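Kojibiose phosphorylase (Gut metagenome, PDB 6W0P) belongs to glycoside hydrolase family 65, whose members combine an N-terminal beta-sandwich domain, a central alpha-helical barrel domain and a small C-terminal beta domain. Local coordinates at residues W410-T415 with K480-N484; P476-K480 with Q548-F552; L545-N549 with D589-M594; D583-Q587 with R616-S621; L606-Y610 with I631-L637. All coordinates share one frame; numbering follows the deposited sequence.

Contact 1 (W410-T415 with K480-N484); sequences WQHAST and KLMVN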
# COMPACT_ATOMS: atom_id res chain seq x y z
N TRP A 410 -6.31 0.69 0.76
CA TRP A 410 -7.19 0.39 -0.42
C TRP A 410 -7.71 -1.06 -0.34
O TRP A 410 -8.88 -1.27 -0.69
CB TRP A 410 -6.46 0.67 -1.73
CG TRP A 410 -5.41 -0.34 -2.06
CD1 TRP A 410 -4.08 -0.26 -1.79
CD2 TRP A 410 -5.62 -1.60 -2.71
NE1 TRP A 410 -3.45 -1.40 -2.20
CE2 TRP A 410 -4.37 -2.25 -2.75
CE3 TRP A 410 -6.74 -2.25 -3.24
CZ2 TRP A 410 -4.20 -3.49 -3.34
CZ3 TRP A 410 -6.58 -3.50 -3.80
CH2 TRP A 410 -5.32 -4.11 -3.84
N GLN A 411 -6.86 -2.00 0.13
CA GLN A 411 -7.12 -3.46 0.25
C GLN A 411 -8.41 -3.72 1.02
O GLN A 411 -8.88 -4.86 0.92
CB GLN A 411 -6.05 -4.20 1.06
CG GLN A 411 -4.67 -4.23 0.46
CD GLN A 411 -3.76 -3.18 1.08
OE1 GLN A 411 -4.14 -2.00 1.21
NE2 GLN A 411 -2.55 -3.61 1.43
N HIS A 412 -8.81 -2.81 1.91
CA HIS A 412 -10.08 -2.88 2.65
C HIS A 412 -11.04 -1.84 2.09
O HIS A 412 -12.20 -2.24 1.78
CB HIS A 412 -9.91 -2.73 4.18
CG HIS A 412 -9.02 -3.77 4.80
ND1 HIS A 412 -8.41 -3.57 6.04
CD2 HIS A 412 -8.53 -4.92 4.31
CE1 HIS A 412 -7.61 -4.59 6.29
NE2 HIS A 412 -7.66 -5.42 5.23
N ALA A 413 -10.60 -0.58 1.96
CA ALA A 413 -11.49 0.57 1.65
C ALA A 413 -12.05 0.47 0.23
O ALA A 413 -13.17 0.95 0.04
CB ALA A 413 -10.82 1.91 1.86
N SER A 414 -11.34 -0.14 -0.71
CA SER A 414 -11.78 -0.25 -2.13
C SER A 414 -12.50 -1.58 -2.36
O SER A 414 -13.11 -1.75 -3.45
CB SER A 414 -10.63 -0.10 -3.09
OG SER A 414 -10.03 1.18 -2.94
N THR A 415 -12.47 -2.51 -1.40
CA THR A 415 -12.84 -3.92 -1.66
C THR A 415 -14.03 -4.42 -0.85
O THR A 415 -14.63 -5.42 -1.30
CB THR A 415 -11.63 -4.83 -1.44
OG1 THR A 415 -11.26 -4.72 -0.07
CG2 THR A 415 -10.49 -4.47 -2.36
N LYS A 480 -8.96 -12.92 2.33
CA LYS A 480 -9.30 -13.15 0.89
C LYS A 480 -9.47 -11.80 0.18
O LYS A 480 -10.51 -11.12 0.43
CB LYS A 480 -10.53 -14.04 0.76
CG LYS A 480 -10.23 -15.51 0.91
CD LYS A 480 -9.38 -16.06 -0.23
CE LYS A 480 -8.56 -17.26 0.17
NZ LYS A 480 -7.77 -17.01 1.40
N LEU A 481 -8.50 -11.47 -0.67
CA LEU A 481 -8.34 -10.13 -1.31
C LEU A 481 -8.45 -10.22 -2.85
O LEU A 481 -7.76 -11.03 -3.45
CB LEU A 481 -6.99 -9.56 -0.88
CG LEU A 481 -6.51 -8.32 -1.65
CD1 LEU A 481 -7.52 -7.18 -1.55
CD2 LEU A 481 -5.15 -7.88 -1.15
N MET A 482 -9.30 -9.37 -3.45
CA MET A 482 -9.47 -9.25 -4.92
C MET A 482 -9.99 -10.60 -5.42
O MET A 482 -9.52 -11.12 -6.47
CB MET A 482 -8.17 -8.89 -5.65
CG MET A 482 -7.61 -7.50 -5.31
SD MET A 482 -8.67 -6.13 -5.78
CE MET A 482 -9.00 -6.51 -7.50
N VAL A 483 -10.92 -11.17 -4.66
CA VAL A 483 -11.63 -12.39 -5.10
C VAL A 483 -12.90 -11.97 -5.84
O VAL A 483 -13.30 -10.80 -5.72
CB VAL A 483 -11.93 -13.33 -3.93
CG1 VAL A 483 -10.64 -13.85 -3.33
CG2 VAL A 483 -12.84 -12.71 -2.88
N ASN A 484 -13.51 -12.92 -6.53
CA ASN A 484 -14.78 -12.75 -7.25
C ASN A 484 -15.82 -13.69 -6.65
O ASN A 484 -15.44 -14.74 -6.17
CB ASN A 484 -14.59 -13.02 -8.74
CG ASN A 484 -13.43 -12.26 -9.33
OD1 ASN A 484 -13.27 -11.07 -9.07
ND2 ASN A 484 -12.67 -12.92 -10.17
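At the subunit interface of the dimer, a Met-aromatic contact joins Trp410, on the short helix 410-413, to Met482 in the loop leading to helix 487-504. The sulfur arrives at the rim of the indole, near the ring plane, with Met482 SD 3.9 Å from Trp410 CZ3. It lies 5.2 Å from the centroid of the six-membered ring of Trp410. Two bends in the methionine chain, at chi2 and chi3 (-63° and -51°), fold it back on itself. Leu481 reaches in beside it: Leu481 CD1 sits 3.7 Å from the carbonyl oxygen Gln411 O and also touches Thr415 CG2. Its other methyl, Leu481 CD2, meets the aliphatic Gln411 CG at 4.0 Å. Gln411 CG also lies over the rim of one indole face. That same Gln411 O accepts the hydroxyl of Thr415 (OG1 to O, 2.6 Å) from above its carbonyl plane, while Thr415 CG2 is turned to the leucine. Tyr576 of the second subunit makes an edge-to-face pair with Trp410, and Trp410 of the second subunit packs on Leu481. No hydrogen bond crosses between 410-415 and 480-484, so the two are held by dispersion and sulfur-aromatic attraction, with the backbone oxygen of Gln411 satisfied within its own segment.

Contact 2 (P476-K480 with Q548-F552); sequences PDEFK and QNDGF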
# COMPACT_ATOMS: atom_id res chain seq x y z
N PRO A 476 -16.13 -10.16 4.85
CA PRO A 476 -15.65 -10.00 6.23
C PRO A 476 -14.33 -10.75 6.51
O PRO A 476 -13.56 -10.26 7.33
CB PRO A 476 -16.81 -10.54 7.08
CG PRO A 476 -18.04 -10.40 6.18
CD PRO A 476 -17.52 -10.63 4.78
N ASP A 477 -14.08 -11.89 5.84
CA ASP A 477 -12.81 -12.66 5.96
C ASP A 477 -11.74 -11.85 5.22
O ASP A 477 -11.67 -11.90 3.99
CB ASP A 477 -12.87 -14.09 5.39
CG ASP A 477 -11.50 -14.74 5.29
OD1 ASP A 477 -10.63 -14.33 6.06
OD2 ASP A 477 -11.29 -15.64 4.41
N GLU A 478 -10.93 -11.11 5.97
CA GLU A 478 -9.94 -10.19 5.37
C GLU A 478 -8.75 -10.97 4.83
O GLU A 478 -7.85 -10.32 4.27
CB GLU A 478 -9.50 -9.16 6.40
CG GLU A 478 -10.66 -8.34 6.90
CD GLU A 478 -10.27 -7.23 7.84
OE1 GLU A 478 -9.09 -7.14 8.18
OE2 GLU A 478 -11.14 -6.46 8.19
N PHE A 479 -8.74 -12.29 4.94
CA PHE A 479 -7.66 -13.14 4.41
C PHE A 479 -7.93 -13.49 2.95
O PHE A 479 -7.12 -14.22 2.39
CB PHE A 479 -7.45 -14.36 5.30
CG PHE A 479 -6.97 -14.04 6.69
CD1 PHE A 479 -6.46 -12.78 7.02
CD2 PHE A 479 -6.94 -15.04 7.66
CE1 PHE A 479 -6.00 -12.51 8.31
CE2 PHE A 479 -6.44 -14.77 8.93
CZ PHE A 479 -5.99 -13.51 9.26
N LYS A 480 -8.96 -12.92 2.33
CA LYS A 480 -9.30 -13.15 0.89
C LYS A 480 -9.47 -11.80 0.18
O LYS A 480 -10.51 -11.12 0.43
CB LYS A 480 -10.53 -14.04 0.76
CG LYS A 480 -10.23 -15.51 0.91
CD LYS A 480 -9.38 -16.06 -0.23
CE LYS A 480 -8.56 -17.26 0.17
NZ LYS A 480 -7.77 -17.01 1.40
N GLN A 548 -17.08 -19.78 -0.15
CA GLN A 548 -16.85 -18.42 0.39
C GLN A 548 -16.59 -17.46 -0.76
O GLN A 548 -17.07 -16.31 -0.69
CB GLN A 548 -15.68 -18.39 1.37
CG GLN A 548 -15.59 -17.08 2.10
CD GLN A 548 -14.49 -17.10 3.12
OE1 GLN A 548 -14.55 -17.84 4.10
NE2 GLN A 548 -13.49 -16.25 2.89
N ASN A 549 -15.81 -17.90 -1.75
CA ASN A 549 -15.57 -17.13 -2.99
C ASN A 549 -15.19 -18.11 -4.11
O ASN A 549 -14.91 -19.30 -3.79
CB ASN A 549 -14.55 -16.00 -2.78
CG ASN A 549 -13.18 -16.51 -2.38
OD1 ASN A 549 -12.74 -16.27 -1.25
ND2 ASN A 549 -12.48 -17.16 -3.31
N ASP A 550 -15.20 -17.65 -5.35
CA ASP A 550 -14.81 -18.47 -6.52
C ASP A 550 -13.38 -18.97 -6.27
O ASP A 550 -12.51 -18.11 -6.00
CB ASP A 550 -14.88 -17.68 -7.83
CG ASP A 550 -15.04 -18.51 -9.10
OD1 ASP A 550 -15.51 -19.68 -9.03
OD2 ASP A 550 -14.76 -17.95 -10.20
N GLY A 551 -13.17 -20.28 -6.33
CA GLY A 551 -11.85 -20.91 -6.19
C GLY A 551 -11.46 -21.12 -4.73
O GLY A 551 -10.31 -21.62 -4.49
N PHE A 552 -12.33 -20.79 -3.77
CA PHE A 552 -12.02 -20.97 -2.33
C PHE A 552 -11.74 -22.45 -1.99
O PHE A 552 -10.74 -22.69 -1.34
CB PHE A 552 -13.10 -20.47 -1.37
CG PHE A 552 -12.59 -20.49 0.05
CD1 PHE A 552 -12.69 -21.63 0.82
CD2 PHE A 552 -11.93 -19.39 0.57
CE1 PHE A 552 -12.17 -21.66 2.11
CE2 PHE A 552 -11.42 -19.42 1.85
CZ PHE A 552 -11.54 -20.56 2.62
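Two beta turns meet here, a type I turn from Asp477 to Lys480 and a type II turn from Asn549 to Phe552, in long loops of the central catalytic domain. The hydrogen bond across the contact runs from Gln548, just before the second turn: Gln548 NE2 donates to Asp477 OD2, 2.7 Å long and close to straight at 163°. It uses the anti lone pair of the carboxylate oxygen and lies in the plane of the amide, although the carboxylate and amide planes stand almost perpendicular, 89° apart. With its CG opposite the backbone N (chi1 -170°) and the chain extended beyond, Gln548 spans the gap at full stretch. The other oxygen, Asp477 OD1, closes an Asx turn by accepting Phe479 N at 3.0 Å, and it also takes Lys586 N, so both ends of the carboxylate are engaged. Lys480 contributes its methylenes: Lys480 CG lies 3.4 Å from Asn549 OD1, and Lys480 CE approaches Phe552 CE2 obliquely at 4.0 Å. Bends at chi2 and chi4 curl the lysine back, and its NZ is bound by Phe479 O within the turn and by the carbonyls of Tyr580 and Thr582. Asn549 ND2 in turn donates to Asp550 O at 2.9 Å. The arrangement is an Asx turn set within a type I beta turn, whose second carboxylate oxygen joins it to the 548-552 loop of the catalytic domain.

Contact 3 (L545-N549 with D589-M594); sequences LFEQN and DVLMFM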
# COMPACT_ATOMS: atom_id res chain seq x y z
N LEU A 545 -23.39 -26.68 1.08
CA LEU A 545 -22.30 -25.69 1.37
C LEU A 545 -22.46 -24.45 0.49
O LEU A 545 -22.82 -24.59 -0.68
CB LEU A 545 -20.92 -26.32 1.14
CG LEU A 545 -20.53 -27.45 2.10
CD1 LEU A 545 -19.25 -28.12 1.66
CD2 LEU A 545 -20.37 -26.93 3.52
N PHE A 546 -22.22 -23.26 1.05
CA PHE A 546 -21.82 -22.06 0.28
C PHE A 546 -20.30 -22.09 0.12
O PHE A 546 -19.58 -22.50 1.08
CB PHE A 546 -22.26 -20.77 0.97
CG PHE A 546 -23.75 -20.61 1.05
CD1 PHE A 546 -24.46 -20.02 0.01
CD2 PHE A 546 -24.44 -21.06 2.16
CE1 PHE A 546 -25.85 -19.89 0.10
CE2 PHE A 546 -25.82 -20.90 2.24
CZ PHE A 546 -26.51 -20.32 1.22
N GLU A 547 -19.82 -21.72 -1.07
CA GLU A 547 -18.36 -21.55 -1.29
C GLU A 547 -18.07 -20.08 -1.00
O GLU A 547 -18.78 -19.27 -1.54
CB GLU A 547 -17.91 -21.98 -2.69
CG GLU A 547 -16.39 -22.00 -2.84
CD GLU A 547 -15.84 -22.47 -4.18
OE1 GLU A 547 -16.59 -22.45 -5.17
OE2 GLU A 547 -14.65 -22.80 -4.23
N GLN A 548 -17.08 -19.78 -0.15
CA GLN A 548 -16.85 -18.42 0.39
C GLN A 548 -16.59 -17.46 -0.76
O GLN A 548 -17.07 -16.31 -0.69
CB GLN A 548 -15.68 -18.39 1.37
CG GLN A 548 -15.59 -17.08 2.10
CD GLN A 548 -14.49 -17.10 3.12
OE1 GLN A 548 -14.55 -17.84 4.10
NE2 GLN A 548 -13.49 -16.25 2.89
N ASN A 549 -15.81 -17.90 -1.75
CA ASN A 549 -15.57 -17.13 -2.99
C ASN A 549 -15.19 -18.11 -4.11
O ASN A 549 -14.91 -19.30 -3.79
CB ASN A 549 -14.55 -16.00 -2.78
CG ASN A 549 -13.18 -16.51 -2.38
OD1 ASN A 549 -12.74 -16.27 -1.25
ND2 ASN A 549 -12.48 -17.16 -3.31
N ASP A 589 -17.47 -15.39 7.49
CA ASP A 589 -17.80 -14.82 6.17
C ASP A 589 -19.12 -15.47 5.73
O ASP A 589 -20.18 -14.86 5.93
CB ASP A 589 -16.58 -14.97 5.25
CG ASP A 589 -16.59 -14.07 4.05
OD1 ASP A 589 -17.59 -14.14 3.29
OD2 ASP A 589 -15.59 -13.28 3.87
N VAL A 590 -19.08 -16.73 5.29
CA VAL A 590 -20.32 -17.53 5.02
C VAL A 590 -21.15 -17.56 6.31
O VAL A 590 -22.38 -17.34 6.25
CB VAL A 590 -19.98 -18.94 4.53
CG1 VAL A 590 -21.20 -19.86 4.59
CG2 VAL A 590 -19.39 -18.91 3.14
N LEU A 591 -20.51 -17.87 7.44
CA LEU A 591 -21.20 -18.08 8.75
C LEU A 591 -21.76 -16.74 9.25
O LEU A 591 -22.73 -16.75 10.04
CB LEU A 591 -20.23 -18.71 9.75
CG LEU A 591 -19.86 -20.17 9.51
CD1 LEU A 591 -19.26 -20.78 10.76
CD2 LEU A 591 -21.07 -20.99 9.04
N MET A 592 -21.19 -15.63 8.80
CA MET A 592 -21.73 -14.28 9.10
C MET A 592 -23.12 -14.13 8.44
O MET A 592 -24.05 -13.77 9.14
CB MET A 592 -20.81 -13.18 8.59
CG MET A 592 -21.16 -11.84 9.16
SD MET A 592 -20.83 -11.84 10.95
CE MET A 592 -21.82 -10.45 11.45
N PHE A 593 -23.28 -14.36 7.13
CA PHE A 593 -24.62 -14.12 6.53
C PHE A 593 -25.59 -15.21 7.03
O PHE A 593 -26.76 -14.93 7.15
CB PHE A 593 -24.56 -13.92 5.02
CG PHE A 593 -24.33 -15.15 4.19
CD1 PHE A 593 -25.36 -16.04 3.95
CD2 PHE A 593 -23.10 -15.38 3.61
CE1 PHE A 593 -25.16 -17.17 3.17
CE2 PHE A 593 -22.90 -16.49 2.81
CZ PHE A 593 -23.93 -17.39 2.60
N MET A 594 -25.09 -16.39 7.35
CA MET A 594 -25.93 -17.48 7.87
C MET A 594 -26.43 -17.07 9.27
O MET A 594 -27.63 -17.25 9.54
CB MET A 594 -25.17 -18.80 7.86
CG MET A 594 -24.92 -19.27 6.43
SD MET A 594 -24.48 -21.02 6.25
CE MET A 594 -26.12 -21.73 6.44
O HOH W 1 -16.63 -18.59 5.26
O HOH W 2 -18.71 -15.75 1.55
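Phe546 is the first residue of 545-549 to meet 589-594, and its CB rests 3.9 Å from Val590 CG1. Beyond CB its ring receives Phe593 in a T-shaped stack: the edge of Phe593 points into the face of Phe546, the centroids are 4.9 Å apart and the planes stand at 85°. Phe593 CZ lies over the centre of the ring, 3.6 Å from Phe546 CG. The phenylalanine of the helix is placed there by a chi1 of 74°, which sets its CG between the backbone N and carbonyl carbon. Met594 adds an oblique Met-aromatic contact, its SD 4.1 Å from Phe546 CD2. These residues lie on the first turns of helix 590-596, for which Asp589 occupies the N-cap position without making a capping bond; so placed, 545-549 packs on the N-terminal part of this catalytic-domain helix. Further along, Gln548 CA touches Val590 CG2 at 3.8 Å. The amide of Gln548, whose NE2 is bonded to Asp477, is stacked on the carboxylate of Asp589, the planes 1° apart and without a direct hydrogen bond, with Gln548 CD 3.7 Å from Asp589 CB. Two waters bridge the segments: one donates to Gln548 OE1 and accepts from Val590 N at 3.1 Å, while the other donates to both Gln548 O and Asp589 OD1. The remaining carboxylate oxygen, Asp589 OD2, accepts the backbone N of Asp477, and Asn486 ND2 gives a further bond to OD1.

Contact 4 (D583-Q587 with R616-S621); sequences DIIKQ and RTLHES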
# COMPACT_ATOMS: atom_id res chain seq x y z
N ASP A 583 -6.34 -21.51 2.87
CA ASP A 583 -7.78 -21.67 3.19
C ASP A 583 -7.99 -21.36 4.68
O ASP A 583 -8.93 -21.89 5.29
CB ASP A 583 -8.24 -23.05 2.76
CG ASP A 583 -7.71 -24.19 3.60
OD1 ASP A 583 -6.74 -23.97 4.37
OD2 ASP A 583 -8.27 -25.28 3.47
N ILE A 584 -7.10 -20.55 5.26
CA ILE A 584 -7.21 -20.04 6.65
C ILE A 584 -8.08 -18.78 6.57
O ILE A 584 -7.76 -17.90 5.75
CB ILE A 584 -5.83 -19.73 7.24
CG1 ILE A 584 -4.91 -20.95 7.27
CG2 ILE A 584 -5.97 -19.10 8.60
CD1 ILE A 584 -3.46 -20.59 7.38
N ILE A 585 -9.09 -18.70 7.43
CA ILE A 585 -10.13 -17.64 7.45
C ILE A 585 -9.97 -16.83 8.74
O ILE A 585 -9.72 -17.42 9.83
CB ILE A 585 -11.52 -18.29 7.32
CG1 ILE A 585 -11.71 -18.90 5.93
CG2 ILE A 585 -12.63 -17.31 7.64
CD1 ILE A 585 -12.72 -20.03 5.94
N LYS A 586 -10.10 -15.51 8.62
CA LYS A 586 -9.92 -14.61 9.77
C LYS A 586 -11.15 -14.70 10.67
O LYS A 586 -11.00 -14.78 11.88
CB LYS A 586 -9.68 -13.19 9.28
CG LYS A 586 -9.42 -12.16 10.37
CD LYS A 586 -9.28 -10.79 9.74
CE LYS A 586 -9.26 -9.65 10.72
NZ LYS A 586 -7.96 -9.68 11.41
N GLN A 587 -12.35 -14.66 10.10
CA GLN A 587 -13.57 -14.43 10.89
C GLN A 587 -14.75 -14.90 10.05
O GLN A 587 -14.61 -15.20 8.88
CB GLN A 587 -13.66 -12.96 11.27
CG GLN A 587 -13.86 -12.01 10.08
CD GLN A 587 -13.65 -10.56 10.46
OE1 GLN A 587 -12.53 -10.06 10.47
NE2 GLN A 587 -14.73 -9.84 10.75
N ARG A 616 -11.35 -24.09 9.67
CA ARG A 616 -10.46 -23.23 8.85
C ARG A 616 -10.38 -21.80 9.42
O ARG A 616 -9.64 -21.00 8.82
CB ARG A 616 -10.98 -23.20 7.42
CG ARG A 616 -10.98 -24.57 6.76
CD ARG A 616 -11.40 -24.54 5.31
NE ARG A 616 -10.93 -25.73 4.61
CZ ARG A 616 -11.50 -26.93 4.71
NH1 ARG A 616 -12.56 -27.11 5.49
NH2 ARG A 616 -11.01 -27.95 4.02
N THR A 617 -11.08 -21.48 10.51
CA THR A 617 -11.21 -20.09 11.01
C THR A 617 -10.25 -19.86 12.19
O THR A 617 -10.32 -20.58 13.19
CB THR A 617 -12.65 -19.75 11.37
OG1 THR A 617 -13.45 -20.02 10.22
CG2 THR A 617 -12.79 -18.31 11.79
N LEU A 618 -9.36 -18.89 12.03
CA LEU A 618 -8.31 -18.56 13.03
C LEU A 618 -8.96 -17.92 14.25
O LEU A 618 -8.44 -18.12 15.35
CB LEU A 618 -7.30 -17.63 12.36
CG LEU A 618 -5.89 -17.61 12.92
CD1 LEU A 618 -5.26 -18.98 12.89
CD2 LEU A 618 -5.05 -16.63 12.12
N HIS A 619 -10.08 -17.21 14.09
CA HIS A 619 -10.80 -16.54 15.20
C HIS A 619 -9.95 -15.35 15.64
O HIS A 619 -9.87 -15.13 16.86
CB HIS A 619 -11.10 -17.50 16.38
CG HIS A 619 -11.90 -18.68 15.97
ND1 HIS A 619 -13.18 -18.55 15.44
CD2 HIS A 619 -11.60 -19.99 15.90
CE1 HIS A 619 -13.62 -19.73 15.08
NE2 HIS A 619 -12.67 -20.63 15.35
N GLU A 620 -9.31 -14.66 14.67
CA GLU A 620 -8.46 -13.48 14.96
C GLU A 620 -9.35 -12.48 15.69
O GLU A 620 -9.24 -12.39 16.95
CB GLU A 620 -7.81 -12.89 13.70
CG GLU A 620 -6.35 -13.30 13.52
CD GLU A 620 -5.49 -12.36 12.68
OE1 GLU A 620 -4.27 -12.64 12.52
OE2 GLU A 620 -6.02 -11.33 12.20
N SER A 621 -10.27 -11.86 14.94
CA SER A 621 -11.15 -10.77 15.40
C SER A 621 -11.92 -11.15 16.67
O SER A 621 -12.25 -12.35 16.91
CB SER A 621 -12.08 -10.32 14.32
OG SER A 621 -12.93 -11.39 13.96
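The side chain of Arg616 crosses that of Asp583 at a slant, passing from backbone and aliphatic neighbours to a carboxylate. Its CB lies 3.2 Å from the backbone oxygen Asp583 O and 3.9 Å from Ile585 CD1; CG and CD continue past the same carbonyl, the chain being extended from CG to NE. At the end, Arg616 NE donates to Asp583 OD2 at 2.9 Å in a salt bridge. The oxygen lies at the edge of the guanidinium, near its plane, but is itself met from above the carboxylate plane; the carboxylate and guanidinium planes are 83° apart. His557 ND1 and Gln463 of the second subunit also bind OD2, and that glutamine accepts from Arg616 NH2, while NH1 is held by Tyr612 O. Between the ends of the contact the backbones run side by side through a single beta bridge, Ile585 with Thr617. Ile585 N donates to Arg616 O, and Leu618 N returns a nearly linear bond to Ile585 O at 2.7 Å. Lys586 O then accepts Glu620 N at 3.3 Å and, weakly, His619 N. With CG opposite the backbone N (chi1 -178°) and the chain extended as far as CE, Lys586 passes Glu620 CB and bends at chi4, bringing NZ 2.7 Å from Glu620 OE2, although this glutamate is poorly ordered. Ser621 OG closes the row against Gln587 CB. A short run of backbone bonds around one bridge is thus flanked by one salt bridge at each end; the one at Asp583, whose carboxylate is buried and has several partners, would probably keep both partners charged, whereas the poor order of Glu620 is consistent with a looser link to Lys586.

Contact 5 (L606-Y610 with I631-L637); sequences LLANY and IASKIGL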
# COMPACT_ATOMS: atom_id res chain seq x y z
N LEU A 606 -26.68 -25.21 8.35
CA LEU A 606 -25.78 -24.63 9.38
C LEU A 606 -24.69 -25.63 9.74
O LEU A 606 -23.52 -25.21 9.85
CB LEU A 606 -26.60 -24.22 10.59
CG LEU A 606 -27.58 -23.08 10.36
CD1 LEU A 606 -28.67 -23.11 11.41
CD2 LEU A 606 -26.84 -21.74 10.42
N LEU A 607 -25.03 -26.91 9.93
CA LEU A 607 -24.02 -27.90 10.39
C LEU A 607 -23.02 -28.15 9.24
O LEU A 607 -21.82 -28.18 9.51
CB LEU A 607 -24.70 -29.18 10.91
CG LEU A 607 -23.80 -30.35 11.34
CD1 LEU A 607 -23.10 -30.10 12.66
CD2 LEU A 607 -24.61 -31.65 11.45
N ALA A 608 -23.48 -28.25 8.00
CA ALA A 608 -22.57 -28.50 6.86
C ALA A 608 -21.58 -27.34 6.77
O ALA A 608 -20.38 -27.58 6.73
CB ALA A 608 -23.35 -28.67 5.58
N ASN A 609 -22.07 -26.10 6.81
CA ASN A 609 -21.21 -24.90 6.64
C ASN A 609 -20.35 -24.70 7.89
O ASN A 609 -19.19 -24.32 7.75
CB ASN A 609 -22.02 -23.67 6.25
CG ASN A 609 -22.56 -23.82 4.84
OD1 ASN A 609 -21.88 -23.39 3.92
ND2 ASN A 609 -23.73 -24.43 4.67
N TYR A 610 -20.90 -24.96 9.07
CA TYR A 610 -20.16 -24.86 10.34
C TYR A 610 -18.97 -25.83 10.28
O TYR A 610 -17.84 -25.44 10.67
CB TYR A 610 -21.06 -25.12 11.54
CG TYR A 610 -20.36 -25.02 12.87
CD1 TYR A 610 -20.27 -23.82 13.57
CD2 TYR A 610 -19.77 -26.14 13.43
CE1 TYR A 610 -19.63 -23.74 14.79
CE2 TYR A 610 -19.12 -26.07 14.65
CZ TYR A 610 -19.02 -24.86 15.31
OH TYR A 610 -18.39 -24.86 16.52
N ILE A 631 -23.98 -20.15 16.59
CA ILE A 631 -24.32 -21.17 15.56
C ILE A 631 -24.16 -22.55 16.20
O ILE A 631 -25.05 -23.37 15.98
CB ILE A 631 -23.50 -20.98 14.28
CG1 ILE A 631 -23.91 -19.69 13.57
CG2 ILE A 631 -23.63 -22.19 13.36
CD1 ILE A 631 -22.96 -19.28 12.43
N ALA A 632 -23.09 -22.81 16.95
CA ALA A 632 -22.87 -24.10 17.64
C ALA A 632 -24.08 -24.43 18.51
O ALA A 632 -24.59 -25.54 18.39
CB ALA A 632 -21.62 -24.08 18.48
N SER A 633 -24.55 -23.48 19.33
CA SER A 633 -25.75 -23.67 20.19
C SER A 633 -26.95 -24.09 19.32
O SER A 633 -27.59 -25.07 19.64
CB SER A 633 -26.07 -22.42 20.99
OG SER A 633 -25.29 -22.34 22.16
N LYS A 634 -27.21 -23.34 18.24
CA LYS A 634 -28.35 -23.53 17.32
C LYS A 634 -28.36 -24.96 16.76
O LYS A 634 -29.47 -25.49 16.55
CB LYS A 634 -28.27 -22.51 16.18
CG LYS A 634 -29.48 -22.41 15.26
CD LYS A 634 -30.70 -21.79 15.88
CE LYS A 634 -30.51 -20.34 16.28
NZ LYS A 634 -31.65 -19.83 17.11
N ILE A 635 -27.19 -25.58 16.56
CA ILE A 635 -27.10 -26.94 15.95
C ILE A 635 -26.78 -28.02 17.01
O ILE A 635 -26.45 -29.15 16.60
CB ILE A 635 -26.11 -26.96 14.76
CG1 ILE A 635 -24.69 -26.54 15.16
CG2 ILE A 635 -26.63 -26.10 13.62
CD1 ILE A 635 -23.78 -26.33 13.99
N GLY A 636 -26.92 -27.73 18.30
CA GLY A 636 -26.81 -28.73 19.38
C GLY A 636 -25.38 -29.10 19.74
O GLY A 636 -25.22 -30.10 20.45
N LEU A 637 -24.36 -28.32 19.33
CA LEU A 637 -22.93 -28.57 19.67
C LEU A 637 -22.58 -27.79 20.95
O LEU A 637 -21.88 -26.73 20.89
CB LEU A 637 -22.04 -28.15 18.51
CG LEU A 637 -22.20 -28.92 17.21
CD1 LEU A 637 -21.20 -28.42 16.19
CD2 LEU A 637 -22.02 -30.41 17.44
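Helical residues 606-610 face the last turn of helix 624-634 and the loop that follows it, with the closest backbone approach at Leu607 and Ile635, whose CA atoms are 6.4 Å apart. The second helix ends in a Schellman motif: Leu637 N bonds to Ala632 O at 2.9 Å and Gly636 N to Ser633 O, with Gly636, at positive phi, as the C-prime residue. This turn brings Ile635 and Leu637 round to the first helix. Tyr610 lies among them, its CG turned opposite the backbone N (chi1 180°). Ile631 CG2 approaches its ring obliquely, 3.7 Å from Tyr610 CD1, and Leu637 CD1, also oblique, lies 3.5 Å from Tyr610 CE2. Ile635 CD1 sits 3.8 Å from Tyr610 CG, near the root of the ring. The phenol oxygen passes Ala632 CB and hydrogen-bonds to Asp640 OD2, giving the buried hydroxyl a partner. Ile635 also sends CG2 against Leu606 CB at 3.6 Å, and Leu606 CD1 meets the aliphatic Lys634 CG at 4.0 Å. The whole is apolar packing of helix 603-613 on the C-terminal end of helix 624-634 and its Schellman turn, two consecutive helices of the alpha-helical catalytic domain, completed by a hydrophobic residue beyond the C-cap.

In the fold
All five contacts lie within the family 65 catalytic domain. Contacts 1 and 2 share Lys480, their centres about 10 Å apart, and a probable backbone hydrogen bond joins Asn484 O to Asp550 N (3.0 Å). Contacts 2 and 3, with centres about 9 Å apart, share Gln548 and Asn549. Asp477 connects contact 2 to contact 4 through Lys586 N, at 2.9 Å from its OD1. Contact 3 reaches contact 5 by Phe546 N and Asn609 OD1, also 2.9 Å apart. Contacts 1 and 5 are the most distant pair, their centres about 29 Å apart. Contacts 1 and 4 both touch the second subunit, whereas the segments of contacts 2, 3 and 5 do not.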